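Long-range contacts in uncharacterized protein (Bifidobacterium adolescentis ATCC 15703, PDB 3CPG), which probably binds pyridoxal 5'-phosphate and takes part in keeping the cellular supply of this cofactor in balance: residues 121-126 against 136-141; 244-249 against 260-265. One frame throughout, in Å; residues are numbered along the deposited sequence.

Both contacts belong to the same curled parallel sheet of a TIM-type barrel, on opposite sides of the chain's centre, with their own centres about 18 Å apart. Contact 1 closes before contact 2 opens, and each pairs the loop leaving one strand with the next strand along the chain: 113-119 with 137-141, then 241-243 with 260-263. They meet inside the barrel, where E139 OE1 packs 3.6 Å from R262 CD and S243 hydrogen-bonds to both side chains. G121 and G264 both lie near the side chain of K57, the predicted cofactor lysine, so both contacts probably help shape the pyridoxal phosphate site.

Contact 1: 121-126 against 136-141; sequences GQLQSN and DTIESV
S140 meets the loop at G121, handing its hydroxyl hydrogen to G121 O with OG 2.7 Å from that oxygen. OG lies between the backbone N and the carbonyl carbon of its own residue (chi1 57°), which turns it to the loop. It reaches the acceptor from above, 39° out of the carbonyl plane, rather than along a lone pair. Two residues further along the loop, at L123, a water joins the two backbones: it accepts from L123 N at 2.9 Å and donates to S140 O at 2.7 Å. Strand and loop are thus tied twice, once directly and once through solvent, with the CA atoms of Q122 and S140 5.6 Å apart.

Beside this polar seam is the apolar part. L123 has CG anti to its backbone N (chi1 177°), sending the isobutyl group toward the strand, where CD2 rests 3.7 Å from I138 CD1. The two side chains cross at about a right angle, and I150 of helix 144-157 packs against both, so the pair is part of the layer between sheet and helix.

The other side is much looser. Q122 starts away from the strand, bends at chi2 and brings its exposed end back beside S140, also touching D142 and S176. Beyond L123 the loop departs from the strand, with S125 OG held by K149 NZ. Altogether the two segments bury just 190 Å².

This is a β-α-β unit of a TIM barrel, in which the loop after strand 113-119 passes the end of the neighbouring parallel strand 137-141 before entering helix 128-131, here on the side of the predicted cofactor lysine K57.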
loop_
_atom_site.group_PDB
_atom_site.type_symbol
_atom_site.label_atom_id
_atom_site.label_comp_id
_atom_site.label_asym_id
_atom_site.label_seq_id
_atom_site.Cartn_x
_atom_site.Cartn_y
_atom_site.Cartn_z
ATOM N N GLY A 121 -4.935 -4.707 3.510
ATOM C CA GLY A 121 -5.910 -5.787 3.518
ATOM C C GLY A 121 -7.300 -5.189 3.671
ATOM O O GLY A 121 -7.428 -4.007 3.991
ATOM N N GLN A 122 -8.341 -5.987 3.449
ATOM C CA GLN A 122 -9.705 -5.481 3.560
ATOM C C GLN A 122 -9.989 -4.992 4.977
ATOM O O GLN A 122 -9.597 -5.624 5.958
ATOM C CB GLN A 122 -10.714 -6.558 3.154
ATOM C CG GLN A 122 -10.580 -7.045 1.704
ATOM C CD GLN A 122 -10.523 -5.914 0.684
ATOM O OE1 GLN A 122 -9.445 -5.462 0.301
ATOM N NE2 GLN A 122 -11.687 -5.454 0.246
ATOM N N LEU A 123 -10.679 -3.861 5.072
ATOM C CA LEU A 123 -10.990 -3.249 6.359
ATOM C C LEU A 123 -12.447 -3.389 6.779
ATOM O O LEU A 123 -13.336 -2.765 6.194
ATOM C CB LEU A 123 -10.615 -1.764 6.313
ATOM C CG LEU A 123 -10.926 -0.905 7.541
ATOM C CD1 LEU A 123 -10.259 -1.494 8.778
ATOM C CD2 LEU A 123 -10.432 0.516 7.285
ATOM N N GLN A 124 -12.687 -4.218 7.789
ATOM C CA GLN A 124 -14.036 -4.412 8.302
ATOM C C GLN A 124 -14.401 -3.091 8.974
ATOM O O GLN A 124 -13.578 -2.492 9.663
ATOM C CB GLN A 124 -14.063 -5.564 9.309
ATOM C CG GLN A 124 -15.451 -5.930 9.797
ATOM C CD GLN A 124 -15.470 -7.264 10.517
ATOM O OE1 GLN A 124 -15.200 -8.304 9.918
ATOM N NE2 GLN A 124 -15.782 -7.239 11.807
ATOM N N SER A 125 -15.633 -2.638 8.764
ATOM C CA SER A 125 -16.084 -1.358 9.302
ATOM C C SER A 125 -15.865 -1.107 10.795
ATOM O O SER A 125 -15.459 -0.013 11.188
ATOM C CB SER A 125 -17.563 -1.152 8.964
ATOM O OG SER A 125 -17.760 -1.155 7.559
ATOM N N ASN A 126 -16.129 -2.105 11.629
ATOM C CA ASN A 126 -15.956 -1.905 13.059
ATOM C C ASN A 126 -14.498 -1.951 13.505
ATOM O O ASN A 126 -14.211 -1.899 14.695
ATOM C CB ASN A 126 -16.812 -2.910 13.852
ATOM C CG ASN A 126 -16.336 -4.346 13.714
ATOM O OD1 ASN A 126 -15.686 -4.715 12.738
ATOM N ND2 ASN A 126 -16.687 -5.174 14.695
ATOM N N ASP A 136 -1.365 5.743 8.103
ATOM C CA ASP A 136 -1.572 7.030 7.450
ATOM C C ASP A 136 -2.319 6.879 6.136
ATOM O O ASP A 136 -2.827 7.856 5.595
ATOM C CB ASP A 136 -0.250 7.767 7.207
ATOM C CG ASP A 136 0.922 6.835 6.999
ATOM O OD1 ASP A 136 0.771 5.793 6.331
ATOM O OD2 ASP A 136 2.011 7.169 7.505
ATOM N N THR A 137 -2.372 5.658 5.617
ATOM C CA THR A 137 -3.087 5.405 4.373
ATOM C C THR A 137 -3.784 4.049 4.379
ATOM O O THR A 137 -3.190 3.035 4.743
ATOM C CB THR A 137 -2.147 5.442 3.146
ATOM O OG1 THR A 137 -1.510 6.721 3.055
ATOM C CG2 THR A 137 -2.943 5.198 1.867
ATOM N N ILE A 138 -5.051 4.043 3.980
ATOM C CA ILE A 138 -5.832 2.811 3.879
ATOM C C ILE A 138 -5.970 2.526 2.380
ATOM O O ILE A 138 -6.742 3.185 1.678
ATOM C CB ILE A 138 -7.235 2.977 4.506
ATOM C CG1 ILE A 138 -7.105 3.255 6.007
ATOM C CG2 ILE A 138 -8.062 1.717 4.264
ATOM C CD1 ILE A 138 -8.422 3.622 6.690
ATOM N N GLU A 139 -5.218 1.541 1.893
ATOM C CA GLU A 139 -5.213 1.202 0.473
ATOM C C GLU A 139 -6.378 0.365 -0.030
ATOM O O GLU A 139 -6.547 0.204 -1.239
ATOM C CB GLU A 139 -3.923 0.455 0.121
ATOM C CG GLU A 139 -2.653 1.267 0.269
ATOM C CD GLU A 139 -1.480 0.615 -0.437
ATOM O OE1 GLU A 139 -1.721 -0.205 -1.349
ATOM O OE2 GLU A 139 -0.320 0.932 -0.100
ATOM N N SER A 140 -7.187 -0.152 0.886
ATOM C CA SER A 140 -8.286 -1.039 0.518
ATOM C C SER A 140 -9.696 -0.456 0.473
ATOM O O SER A 140 -10.662 -1.180 0.692
ATOM C CB SER A 140 -8.283 -2.232 1.470
ATOM O OG SER A 140 -8.388 -1.766 2.807
ATOM N N VAL A 141 -9.830 0.835 0.200
ATOM C CA VAL A 141 -11.164 1.427 0.142
ATOM C C VAL A 141 -11.784 1.029 -1.197
ATOM O O VAL A 141 -11.384 1.523 -2.254
ATOM C CB VAL A 141 -11.085 2.954 0.287
ATOM C CG1 VAL A 141 -12.485 3.546 0.352
ATOM C CG2 VAL A 141 -10.304 3.307 1.555
HETATM O O HOH W 1 -11.635 -2.950 2.522
#

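Contact 2: 244-249 against 260-265; sequences MGMTGD and IVRVGT. With ACT (acetate ion), chain B.
M244 and G245 join the strand by two backbone bonds: M244 N donates to I260 O at 2.9 Å, and G245 O accepts from R262 N at the same length. M246 has no such partner here; its CA makes a CH···O contact with R262 O, while D249 OD1 takes M246 N at 2.8 Å. A water accepts from G245 N.

R262 bends at chi3 (-56°), which brings NH2 to 3.8 Å from M246 SE. Its firm partners are T203 O for NH2 and S243 OG for NH1; the bond from NH2 to the water is weak. An alanine here would probably deprive T203 O and S243 OG of these bonds and open a gap beside the selenium of M246.

At the far end an acetate, probably from the crystallisation liquor, gathers the donors. Its OXT takes T247 OG1 at 2.7 Å, T247 N, and G264 N at 2.9 Å; its O takes T265 N at 2.9 Å and T265 OG1. T247 OG1 also bonds to A266 N. Such a cluster of N-H and hydroxyl donors close to K57 is consistent with a seat for the cofactor phosphate.

Strand 260-263 runs parallel to 51-55 on one flank and bonds through I260 to L242 of 241-243, while helix 250-255 packs on V261 and V263.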
loop_
_atom_site.group_PDB
_atom_site.type_symbol
_atom_site.label_atom_id
_atom_site.label_comp_id
_atom_site.label_asym_id
_atom_site.label_seq_id
_atom_site.Cartn_x
_atom_site.Cartn_y
_atom_site.Cartn_z
HETATM N N MSE A 244 0.303 -1.305 -7.248
HETATM C CA MSE A 244 0.063 -2.540 -7.978
HETATM C C MSE A 244 1.366 -3.269 -8.259
HETATM O O MSE A 244 2.405 -2.643 -8.478
HETATM C CB MSE A 244 -0.670 -2.235 -9.292
HETATM C CG MSE A 244 0.038 -1.225 -10.205
HETATM SE SE MSE A 244 -1.110 -0.630 -11.646
HETATM C CE MSE A 244 0.204 -0.068 -12.888
ATOM N N GLY A 245 1.297 -4.595 -8.254
ATOM C CA GLY A 245 2.473 -5.405 -8.490
ATOM C C GLY A 245 2.960 -5.984 -7.176
ATOM O O GLY A 245 3.074 -5.273 -6.179
HETATM N N MSE A 246 3.228 -7.282 -7.169
HETATM C CA MSE A 246 3.712 -7.958 -5.977
HETATM C C MSE A 246 4.872 -8.846 -6.401
HETATM O O MSE A 246 5.443 -8.640 -7.473
HETATM C CB MSE A 246 2.584 -8.769 -5.345
HETATM C CG MSE A 246 1.396 -7.892 -4.978
HETATM SE SE MSE A 246 0.031 -8.749 -3.905
HETATM C CE MSE A 246 -0.655 -9.874 -5.282
ATOM N N THR A 247 5.225 -9.828 -5.577
ATOM C CA THR A 247 6.353 -10.701 -5.895
ATOM C C THR A 247 6.327 -11.351 -7.278
ATOM O O THR A 247 7.338 -11.362 -7.979
ATOM C CB THR A 247 6.508 -11.825 -4.841
ATOM O OG1 THR A 247 6.833 -11.249 -3.571
ATOM C CG2 THR A 247 7.624 -12.792 -5.246
ATOM N N GLY A 248 5.176 -11.880 -7.674
ATOM C CA GLY A 248 5.093 -12.563 -8.954
ATOM C C GLY A 248 4.887 -11.751 -10.218
ATOM O O GLY A 248 5.110 -12.260 -11.318
ATOM N N ASP A 249 4.482 -10.493 -10.084
ATOM C CA ASP A 249 4.235 -9.684 -11.271
ATOM C C ASP A 249 4.709 -8.238 -11.178
ATOM O O ASP A 249 4.228 -7.387 -11.930
ATOM C CB ASP A 249 2.735 -9.697 -11.588
ATOM C CG ASP A 249 1.899 -9.133 -10.453
ATOM O OD1 ASP A 249 2.492 -8.514 -9.546
ATOM O OD2 ASP A 249 0.658 -9.294 -10.462
ATOM N N ILE A 260 3.959 2.095 -6.559
ATOM C CA ILE A 260 4.113 1.373 -5.301
ATOM C C ILE A 260 3.902 -0.112 -5.556
ATOM O O ILE A 260 2.854 -0.516 -6.049
ATOM C CB ILE A 260 3.075 1.786 -4.230
ATOM C CG1 ILE A 260 3.247 3.252 -3.844
ATOM C CG2 ILE A 260 3.241 0.895 -2.988
ATOM C CD1 ILE A 260 2.212 3.728 -2.837
ATOM N N VAL A 261 4.909 -0.920 -5.245
ATOM C CA VAL A 261 4.774 -2.359 -5.399
ATOM C C VAL A 261 4.699 -2.900 -3.979
ATOM O O VAL A 261 5.399 -2.410 -3.097
ATOM C CB VAL A 261 5.969 -2.991 -6.155
ATOM C CG1 VAL A 261 5.961 -2.521 -7.606
ATOM C CG2 VAL A 261 7.285 -2.632 -5.475
ATOM N N ARG A 262 3.821 -3.878 -3.763
ATOM C CA ARG A 262 3.624 -4.482 -2.446
ATOM C C ARG A 262 4.259 -5.867 -2.454
ATOM O O ARG A 262 3.737 -6.794 -3.064
ATOM C CB ARG A 262 2.126 -4.588 -2.143
ATOM C CG ARG A 262 1.373 -3.272 -2.286
ATOM C CD ARG A 262 -0.064 -3.410 -1.807
ATOM N NE ARG A 262 -0.773 -4.481 -2.503
ATOM C CZ ARG A 262 -1.262 -4.388 -3.737
ATOM N NH1 ARG A 262 -1.130 -3.264 -4.429
ATOM N NH2 ARG A 262 -1.878 -5.428 -4.283
ATOM N N VAL A 263 5.382 -6.006 -1.754
ATOM C CA VAL A 263 6.114 -7.264 -1.748
ATOM C C VAL A 263 6.208 -7.960 -0.393
ATOM O O VAL A 263 6.611 -7.363 0.607
ATOM C CB VAL A 263 7.545 -7.037 -2.291
ATOM C CG1 VAL A 263 8.262 -8.366 -2.463
ATOM C CG2 VAL A 263 7.478 -6.285 -3.619
ATOM N N GLY A 264 5.840 -9.237 -0.381
ATOM C CA GLY A 264 5.897 -10.021 0.836
ATOM C C GLY A 264 6.891 -11.164 0.726
ATOM O O GLY A 264 7.980 -11.107 1.292
ATOM N N THR A 265 6.518 -12.193 -0.030
ATOM C CA THR A 265 7.347 -13.382 -0.205
ATOM C C THR A 265 8.785 -13.150 -0.676
ATOM O O THR A 265 9.718 -13.764 -0.149
ATOM C CB THR A 265 6.663 -14.373 -1.167
ATOM O OG1 THR A 265 5.359 -14.687 -0.665
ATOM C CG2 THR A 265 7.466 -15.651 -1.283
HETATM C C ACT B . 3.804 -11.405 -2.275
HETATM O O ACT B . 3.913 -11.801 -1.129
HETATM O OXT ACT B . 4.458 -10.448 -2.655
HETATM C CH3 ACT B . 2.859 -12.101 -3.224
HETATM O O HOH W 2 -1.161 -5.826 -7.625
#